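Local coordinates for protein EvdO2 (Micromonospora carbonacea, PDB 4XAB) that probably acts as a metal-dependent oxygenase of the phytanoyl-CoA dioxygenase family, carrying out an oxidative cyclization in the biosynthesis of orthosomycin antibiotics, at residues E152-V155 / E156-C159. Residues are numbered along the deposited sequence; the frame is centred on the assembly and turned at random.
Sequences EATV and ESGC
The carbonyl oxygen of Thr154 is gripped by two backbone N-H groups that approach opposite faces of its plane. Cys159 N lies 2.9 Å from Thr154 O and is tilted above that plane. Ser157 N, 3.1 Å from Thr154 O, stands much more steeply over the other face. A second exchange links the same turn: Thr154 N donates almost straight (174°) to Ser157 OG at 2.8 Å, while Ser157 N gives Thr154 OG1 only a weak bond of 3.1 Å. The exchange has the pattern of a capping box round a single helical turn, one arm of it weak. With chi1 of 78°, Ser157 OG sits between its own backbone N and carbonyl carbon, turned back to Thr154 N. The far end is a Schellman motif: the Cys159 N to Thr154 O bond encloses a weak one from Gly158 N to Val155 O (3.4 Å), and Gly158 has the positive phi (99°) that favours glycine. The tight turn lies in the loop joining strands 139-149 and 160-162 in this double-stranded beta-helix protein. With an alanine at Ser157 the hydroxyl is gone, and Thr154 N would probably lose its nearly straight bond, leaving the first arm of the capping pattern unmade. Ser157 also touches Asn220 and Thr222, and Arg226 NH1 hydrogen-bonds to Glu152 O. Cys159 CB packs against Ala153 CB, and its SG meets the CG2 branch of Val155 at 4.0 Å. One water donates to both Val155 O and Cys159 O, the latter at 2.8 Å, bridging the two carbonyls.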
ATOM      1  N   GLU A 152     -11.558  -7.592   6.945  1.00 17.33           N
ATOM      2  CA  GLU A 152     -11.287  -6.846   8.168  1.00 18.97           C
ATOM      3  C   GLU A 152      -9.774  -6.690   8.316  1.00 18.76           C
ATOM      4  O   GLU A 152      -9.021  -7.649   8.113  1.00 20.40           O
ATOM      5  CB  GLU A 152     -11.864  -7.537   9.412  1.00 19.02           C
ATOM      6  CG  GLU A 152     -11.594  -6.724  10.680  1.00 24.74           C
ATOM      7  CD  GLU A 152     -12.216  -7.308  11.935  1.00 30.70           C
ATOM      8  OE1 GLU A 152     -12.449  -8.534  11.986  1.00 31.61           O
ATOM      9  OE2 GLU A 152     -12.461  -6.530  12.883  1.00 31.47           O
ATOM     10  N   ALA A 153      -9.333  -5.488   8.662  1.00 15.59           N
ATOM     11  CA  ALA A 153      -7.932  -5.249   8.953  1.00 13.48           C
ATOM     12  C   ALA A 153      -7.800  -4.768  10.387  1.00 18.88           C
ATOM     13  O   ALA A 153      -8.349  -3.735  10.755  1.00 20.19           O
ATOM     14  CB  ALA A 153      -7.350  -4.239   7.998  1.00 12.84           C
ATOM     15  N   THR A 154      -7.099  -5.542  11.203  1.00 17.53           N
ATOM     16  CA  THR A 154      -6.888  -5.180  12.601  1.00 14.40           C
ATOM     17  C   THR A 154      -5.405  -5.113  12.908  1.00 16.74           C
ATOM     18  O   THR A 154      -4.570  -5.485  12.076  1.00 19.22           O
ATOM     19  CB  THR A 154      -7.519  -6.197  13.552  1.00 18.79           C
ATOM     20  OG1 THR A 154      -6.830  -7.445  13.396  1.00 21.02           O
ATOM     21  CG2 THR A 154      -8.980  -6.394  13.227  1.00 20.02           C
ATOM     22  N   VAL A 155      -5.067  -4.689  14.117  1.00 17.34           N
ATOM     23  CA  VAL A 155      -3.660  -4.656  14.471  1.00 21.35           C
ATOM     24  C   VAL A 155      -3.099  -6.073  14.411  1.00 23.49           C
ATOM     25  O   VAL A 155      -1.999  -6.284  13.907  1.00 27.01           O
ATOM     26  CB  VAL A 155      -3.419  -4.026  15.849  1.00 19.99           C
ATOM     27  CG1 VAL A 155      -1.993  -4.271  16.288  1.00 24.51           C
ATOM     28  CG2 VAL A 155      -3.692  -2.515  15.776  1.00 18.81           C
ATOM     29  N   GLU A 156      -3.886  -7.049  14.854  1.00 22.48           N
ATOM     30  CA  GLU A 156      -3.413  -8.428  14.883  1.00 21.24           C
ATOM     31  C   GLU A 156      -3.405  -9.106  13.520  1.00 20.69           C
ATOM     32  O   GLU A 156      -2.785 -10.149  13.356  1.00 25.77           O
ATOM     33  CB  GLU A 156      -4.257  -9.254  15.849  1.00 29.37           C
ATOM     34  CG  GLU A 156      -4.074  -8.865  17.293  1.00 43.84           C
ATOM     35  CD  GLU A 156      -4.782  -9.814  18.233  1.00 62.51           C
ATOM     36  OE1 GLU A 156      -4.624  -9.653  19.463  1.00 69.06           O
ATOM     37  OE2 GLU A 156      -5.494 -10.717  17.739  1.00 68.44           O
ATOM     38  N   SER A 157      -4.086  -8.532  12.535  1.00 22.32           N
ATOM     39  CA  SER A 157      -4.122  -9.152  11.213  1.00 17.95           C
ATOM     40  C   SER A 157      -3.154  -8.460  10.257  1.00 23.60           C
ATOM     41  O   SER A 157      -3.002  -8.870   9.108  1.00 26.88           O
ATOM     42  CB  SER A 157      -5.546  -9.131  10.647  1.00 24.57           C
ATOM     43  OG  SER A 157      -5.861  -7.842  10.150  1.00 22.69           O
ATOM     44  N   GLY A 158      -2.506  -7.406  10.739  1.00 25.03           N
ATOM     45  CA  GLY A 158      -1.520  -6.690   9.948  1.00 25.56           C
ATOM     46  C   GLY A 158      -1.986  -5.409   9.274  1.00 27.77           C
ATOM     47  O   GLY A 158      -1.571  -5.108   8.158  1.00 27.82           O
ATOM     48  N   CYS A 159      -2.840  -4.637   9.945  1.00 17.49           N
ATOM     49  CA  CYS A 159      -3.233  -3.338   9.406  1.00 18.35           C
ATOM     50  C   CYS A 159      -2.030  -2.395   9.422  1.00 16.55           C
ATOM     51  O   CYS A 159      -1.004  -2.697  10.024  1.00 16.92           O
ATOM     52  CB  CYS A 159      -4.401  -2.742  10.200  1.00 22.42           C
ATOM     53  SG  CYS A 159      -3.958  -2.112  11.819  1.00 18.75           S
TER
HETATM   54  O   HOH W   1      -0.500  -4.181  12.398  1.00 23.04           O